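Orotidine 5'-phosphate decarboxylase (Sulfolobus solfataricus, PDB 4DBD) probably catalyses the decarboxylation of orotidine 5'-monophosphate to uridine 5'-monophosphate, the last step of de novo UMP synthesis. Local coordinates at residues I127-V141 and Y152-P164. Numbering follows the deposited sequence.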
loop_
_atom_site.group_PDB
_atom_site.type_symbol
_atom_site.label_atom_id
_atom_site.label_comp_id
_atom_site.label_asym_id
_atom_site.label_seq_id
_atom_site.Cartn_x
_atom_site.Cartn_y
_atom_site.Cartn_z
ATOM N N ILE A 127 16.233 -4.421 5.777
ATOM C CA ILE A 127 15.121 -3.777 6.458
ATOM C C ILE A 127 15.580 -3.145 7.779
ATOM O O ILE A 127 15.218 -2.019 8.091
ATOM C CB ILE A 127 13.922 -4.759 6.634
ATOM C CG1 ILE A 127 13.098 -4.776 5.329
ATOM C CG2 ILE A 127 13.043 -4.325 7.788
ATOM C CD1 ILE A 127 12.215 -6.000 5.151
ATOM N N LYS A 128 16.397 -3.858 8.546
ATOM C CA LYS A 128 16.945 -3.283 9.776
ATOM C C LYS A 128 17.741 -2.013 9.510
ATOM O O LYS A 128 17.626 -1.035 10.253
ATOM C CB LYS A 128 17.784 -4.319 10.537
ATOM C CG LYS A 128 16.927 -5.388 11.182
ATOM C CD LYS A 128 17.747 -6.384 12.006
ATOM C CE LYS A 128 16.842 -7.456 12.604
ATOM N NZ LYS A 128 17.559 -8.292 13.614
ATOM N N ASN A 129 18.541 -2.020 8.450
ATOM C CA ASN A 129 19.266 -0.814 8.057
ATOM C C ASN A 129 18.348 0.347 7.696
ATOM O O ASN A 129 18.589 1.488 8.081
ATOM C CB ASN A 129 20.211 -1.108 6.898
ATOM C CG ASN A 129 21.403 -1.904 7.335
ATOM O OD1 ASN A 129 21.690 -1.982 8.531
ATOM N ND2 ASN A 129 22.104 -2.509 6.380
ATOM N N VAL A 130 17.305 0.063 6.931
ATOM C CA VAL A 130 16.312 1.090 6.639
ATOM C C VAL A 130 15.751 1.651 7.939
ATOM O O VAL A 130 15.627 2.871 8.107
ATOM C CB VAL A 130 15.188 0.542 5.749
ATOM C CG1 VAL A 130 14.078 1.549 5.636
ATOM C CG2 VAL A 130 15.738 0.188 4.374
ATOM N N ILE A 131 15.401 0.766 8.869
ATOM C CA ILE A 131 14.826 1.220 10.132
ATOM C C ILE A 131 15.824 2.071 10.913
ATOM O O ILE A 131 15.466 3.092 11.496
ATOM C CB ILE A 131 14.316 0.033 10.985
ATOM C CG1 ILE A 131 13.116 -0.614 10.286
ATOM C CG2 ILE A 131 13.946 0.489 12.380
ATOM C CD1 ILE A 131 12.735 -1.992 10.835
ATOM N N ARG A 132 17.084 1.654 10.914
ATOM C CA ARG A 132 18.130 2.441 11.573
ATOM C C ARG A 132 18.318 3.848 10.993
ATOM O O ARG A 132 18.487 4.807 11.742
ATOM C CB ARG A 132 19.451 1.676 11.562
ATOM C CG ARG A 132 19.426 0.446 12.429
ATOM C CD ARG A 132 20.604 -0.455 12.107
ATOM N NE ARG A 132 20.611 -1.641 12.948
ATOM C CZ ARG A 132 20.865 -2.868 12.506
ATOM N NH1 ARG A 132 21.152 -3.070 11.225
ATOM N NH2 ARG A 132 20.841 -3.888 13.347
ATOM N N GLU A 133 18.285 3.975 9.669
ATOM C CA GLU A 133 18.418 5.291 9.038
ATOM C C GLU A 133 17.237 6.208 9.346
ATOM O O GLU A 133 17.413 7.389 9.630
ATOM C CB GLU A 133 18.569 5.163 7.522
ATOM C CG GLU A 133 19.927 4.691 7.059
ATOM C CD GLU A 133 20.028 4.642 5.547
ATOM O OE1 GLU A 133 19.154 5.234 4.876
ATOM O OE2 GLU A 133 20.974 4.006 5.029
ATOM N N ILE A 134 16.030 5.656 9.283
ATOM C CA ILE A 134 14.805 6.441 9.407
ATOM C C ILE A 134 14.464 6.763 10.854
ATOM O O ILE A 134 13.980 7.851 11.154
ATOM C CB ILE A 134 13.613 5.718 8.729
ATOM C CG1 ILE A 134 13.821 5.681 7.212
ATOM C CG2 ILE A 134 12.284 6.394 9.072
ATOM C CD1 ILE A 134 13.621 7.033 6.525
ATOM N N SER A 135 14.732 5.821 11.751
ATOM C CA SER A 135 14.454 6.007 13.171
ATOM C C SER A 135 12.985 6.350 13.424
ATOM O O SER A 135 12.670 7.418 13.959
ATOM C CB SER A 135 15.376 7.084 13.757
ATOM O OG SER A 135 15.144 7.245 15.144
ATOM N N PRO A 136 12.080 5.438 13.039
ATOM C CA PRO A 136 10.635 5.608 13.229
ATOM C C PRO A 136 10.259 5.572 14.711
ATOM O O PRO A 136 11.078 5.180 15.538
ATOM C CB PRO A 136 10.042 4.388 12.498
ATOM C CG PRO A 136 11.156 3.340 12.566
ATOM C CD PRO A 136 12.427 4.137 12.430
ATOM N N LYS A 137 9.044 5.997 15.043
ATOM C CA LYS A 137 8.515 5.829 16.398
ATOM C C LYS A 137 8.443 4.341 16.737
ATOM O O LYS A 137 8.770 3.926 17.854
ATOM C CB LYS A 137 7.120 6.439 16.498
ATOM C CG LYS A 137 6.346 6.037 17.758
ATOM C CD LYS A 137 6.483 7.061 18.874
ATOM C CE LYS A 137 5.708 6.624 20.124
ATOM N NZ LYS A 137 4.592 5.699 19.791
ATOM N N GLY A 138 8.033 3.543 15.757
ATOM C CA GLY A 138 7.768 2.136 15.987
ATOM C C GLY A 138 7.980 1.259 14.771
ATOM O O GLY A 138 8.262 1.749 13.669
ATOM N N ILE A 139 7.844 -0.048 14.982
ATOM C CA ILE A 139 7.965 -1.024 13.910
ATOM C C ILE A 139 6.928 -2.109 14.098
ATOM O O ILE A 139 6.521 -2.413 15.226
ATOM C CB ILE A 139 9.379 -1.664 13.845
ATOM C CG1 ILE A 139 9.751 -2.248 15.199
ATOM C CG2 ILE A 139 10.415 -0.621 13.384
ATOM C CD1 ILE A 139 11.125 -2.921 15.220
ATOM N N VAL A 140 6.496 -2.683 12.982
ATOM C CA VAL A 140 5.495 -3.731 12.991
ATOM C C VAL A 140 6.221 -5.064 12.831
ATOM O O VAL A 140 6.889 -5.280 11.826
ATOM C CB VAL A 140 4.490 -3.537 11.820
ATOM C CG1 VAL A 140 3.386 -4.592 11.868
ATOM C CG2 VAL A 140 3.895 -2.141 11.845
ATOM N N VAL A 141 6.124 -5.937 13.834
ATOM C CA VAL A 141 6.742 -7.265 13.755
ATOM C C VAL A 141 5.681 -8.340 13.989
ATOM O O VAL A 141 5.083 -8.406 15.066
ATOM C CB VAL A 141 7.881 -7.444 14.773
ATOM C CG1 VAL A 141 8.619 -8.744 14.481
ATOM C CG2 VAL A 141 8.843 -6.263 14.710
ATOM N N TYR A 152 14.041 -8.332 17.254
ATOM C CA TYR A 152 13.837 -6.909 17.013
ATOM C C TYR A 152 13.829 -6.108 18.317
ATOM O O TYR A 152 14.317 -4.982 18.355
ATOM C CB TYR A 152 12.588 -6.633 16.158
ATOM C CG TYR A 152 12.889 -6.693 14.679
ATOM C CD1 TYR A 152 12.928 -7.904 14.011
ATOM C CD2 TYR A 152 13.174 -5.538 13.960
ATOM C CE1 TYR A 152 13.220 -7.970 12.660
ATOM C CE2 TYR A 152 13.469 -5.595 12.606
ATOM C CZ TYR A 152 13.486 -6.815 11.968
ATOM O OH TYR A 152 13.788 -6.888 10.621
ATOM N N ARG A 153 13.307 -6.693 19.389
ATOM C CA ARG A 153 13.308 -6.005 20.680
ATOM C C ARG A 153 14.745 -5.799 21.157
ATOM O O ARG A 153 15.078 -4.761 21.726
ATOM C CB ARG A 153 12.497 -6.776 21.720
ATOM C CG ARG A 153 12.679 -6.271 23.149
ATOM C CD ARG A 153 12.385 -4.786 23.259
ATOM N NE ARG A 153 10.974 -4.513 23.024
ATOM C CZ ARG A 153 10.497 -3.365 22.553
ATOM N NH1 ARG A 153 11.320 -2.370 22.247
ATOM N NH2 ARG A 153 9.193 -3.226 22.374
ATOM N N ARG A 154 15.581 -6.804 20.923
ATOM C CA ARG A 154 17.005 -6.731 21.242
ATOM C C ARG A 154 17.691 -5.651 20.410
ATOM O O ARG A 154 18.463 -4.844 20.934
ATOM C CB ARG A 154 17.666 -8.090 20.967
ATOM C CG ARG A 154 19.182 -8.024 20.766
ATOM C CD ARG A 154 19.714 -9.263 20.051
ATOM N NE ARG A 154 19.470 -9.244 18.608
ATOM C CZ ARG A 154 19.448 -10.335 17.844
ATOM N NH1 ARG A 154 19.642 -11.528 18.397
ATOM N NH2 ARG A 154 19.224 -10.239 16.536
ATOM N N ASP A 155 17.403 -5.646 19.109
ATOM C CA ASP A 155 18.064 -4.747 18.168
ATOM C C ASP A 155 17.570 -3.308 18.278
ATOM O O ASP A 155 18.257 -2.380 17.878
ATOM C CB ASP A 155 17.870 -5.238 16.732
ATOM C CG ASP A 155 18.521 -6.587 16.475
ATOM O OD1 ASP A 155 19.388 -7.017 17.277
ATOM O OD2 ASP A 155 18.162 -7.221 15.457
ATOM N N PHE A 156 16.371 -3.129 18.815
ATOM C CA PHE A 156 15.761 -1.807 18.885
ATOM C C PHE A 156 15.066 -1.619 20.231
ATOM O O PHE A 156 13.842 -1.537 20.312
ATOM C CB PHE A 156 14.790 -1.602 17.705
ATOM C CG PHE A 156 15.442 -1.759 16.344
ATOM C CD1 PHE A 156 16.062 -0.678 15.722
ATOM C CD2 PHE A 156 15.439 -2.982 15.690
ATOM C CE1 PHE A 156 16.668 -0.821 14.479
ATOM C CE2 PHE A 156 16.045 -3.137 14.443
ATOM C CZ PHE A 156 16.668 -2.052 13.838
ATOM N N GLU A 157 15.862 -1.549 21.292
ATOM C CA GLU A 157 15.329 -1.525 22.651
ATOM C C GLU A 157 14.328 -0.394 22.940
ATOM O O GLU A 157 13.412 -0.572 23.739
ATOM C CB GLU A 157 16.469 -1.493 23.679
ATOM C CG GLU A 157 17.184 -0.154 23.771
ATOM C CD GLU A 157 17.857 0.063 25.121
ATOM O OE1 GLU A 157 17.529 -0.669 26.085
ATOM O OE2 GLU A 157 18.714 0.971 25.215
ATOM N N LYS A 158 14.495 0.765 22.303
ATOM C CA LYS A 158 13.645 1.922 22.612
ATOM C C LYS A 158 12.411 2.067 21.713
ATOM O O LYS A 158 11.503 2.850 22.010
ATOM C CB LYS A 158 14.459 3.224 22.568
ATOM C CG LYS A 158 15.386 3.432 23.752
ATOM C CD LYS A 158 15.940 4.847 23.752
ATOM C CE LYS A 158 16.871 5.080 24.931
ATOM N NZ LYS A 158 18.040 4.158 24.895
ATOM N N MET A 159 12.389 1.317 20.619
ATOM C CA MET A 159 11.316 1.391 19.641
ATOM C C MET A 159 10.006 0.835 20.190
ATOM O O MET A 159 10.020 -0.125 20.967
ATOM C CB MET A 159 11.719 0.547 18.434
ATOM C CG MET A 159 10.916 0.836 17.207
ATOM S SD MET A 159 11.628 2.266 16.418
ATOM C CE MET A 159 13.165 1.576 15.848
ATOM N N THR A 160 8.874 1.429 19.799
ATOM C CA THR A 160 7.581 0.777 20.020
ATOM C C THR A 160 7.427 -0.378 19.033
ATOM O O THR A 160 7.547 -0.198 17.822
ATOM C CB THR A 160 6.397 1.755 19.861
ATOM O OG1 THR A 160 6.562 2.842 20.778
ATOM C CG2 THR A 160 5.063 1.058 20.139
ATOM N N ILE A 161 7.154 -1.567 19.554
ATOM C CA ILE A 161 6.948 -2.735 18.709
ATOM C C ILE A 161 5.482 -3.124 18.766
ATOM O O ILE A 161 4.923 -3.302 19.840
ATOM C CB ILE A 161 7.876 -3.903 19.132
ATOM C CG1 ILE A 161 9.339 -3.481 18.960
ATOM C CG2 ILE A 161 7.558 -5.180 18.350
ATOM C CD1 ILE A 161 10.369 -4.599 19.159
ATOM N N VAL A 162 4.855 -3.214 17.598
ATOM C CA VAL A 162 3.442 -3.579 17.501
ATOM C C VAL A 162 3.342 -4.840 16.662
ATOM O O VAL A 162 4.089 -5.012 15.682
ATOM C CB VAL A 162 2.583 -2.443 16.900
ATOM C CG1 VAL A 162 2.600 -1.229 17.826
ATOM C CG2 VAL A 162 3.067 -2.086 15.494
ATOM N N SER A 163 2.458 -5.744 17.075
ATOM C CA SER A 163 2.440 -7.086 16.499
ATOM C C SER A 163 1.045 -7.553 16.150
ATOM O O SER A 163 0.247 -7.854 17.031
ATOM C CB SER A 163 3.062 -8.091 17.474
ATOM O OG SER A 163 4.435 -7.832 17.670
ATOM N N PRO A 164 0.760 -7.640 14.846
ATOM C CA PRO A 164 -0.521 -8.156 14.364
ATOM C C PRO A 164 -0.436 -9.664 14.225
ATOM O O PRO A 164 0.568 -10.249 14.624
ATOM C CB PRO A 164 -0.672 -7.483 12.994
ATOM C CG PRO A 164 0.732 -7.250 12.528
ATOM C CD PRO A 164 1.620 -7.150 13.752
HETATM O O HOH W 1 20.328 -2.396 15.576
#
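Ile139 and Val141 hydrogen-bond to Thr160 and Val162 where strands 138-141 and 160-163 run side by side in parallel, their axes 28° apart. Ile139 N donates to Thr160 O at 2.9 Å, and Ile139 O receives Val162 N at 3.0 Å. Val141 N then donates to Val162 O. At the far end the hydroxyl takes over from the backbone: Ser163 OG donates to Val141 O at 2.7 Å, in the carbonyl plane. On one face of the sheet Val140 CG1 packs on Pro164 CD; Pro164 belongs to the predicted substrate site. These are neighbouring strands of the TIM barrel, and helix 146-155 makes the right-handed beta-alpha-beta crossover between them. On the helix side, Ile139 CG1 stands between its backbone N and carbonyl carbon (chi1 54°), which carries CD1 to within 3.6 Å of Tyr152 CD2. The extended chain of Lys128 lies across one face of the Tyr152 ring, with CE 3.8 Å from the ring centroid in a CH-pi contact. Lys128 NZ adds a cation-pi contact and faces the Asp155 carboxylate, though the positions of these charged ends are less sure. A leucine in place of Tyr152 would probably deprive Lys128 of its aromatic platform and open a gap beside Ile139. Phe156 turns its ring edge to Arg132 CG, 3.7 Å from CE1. Ile131 CG2 touches both Phe156 CE1 and Met159 CE. A water bridges Arg132 NE to Asp155 O.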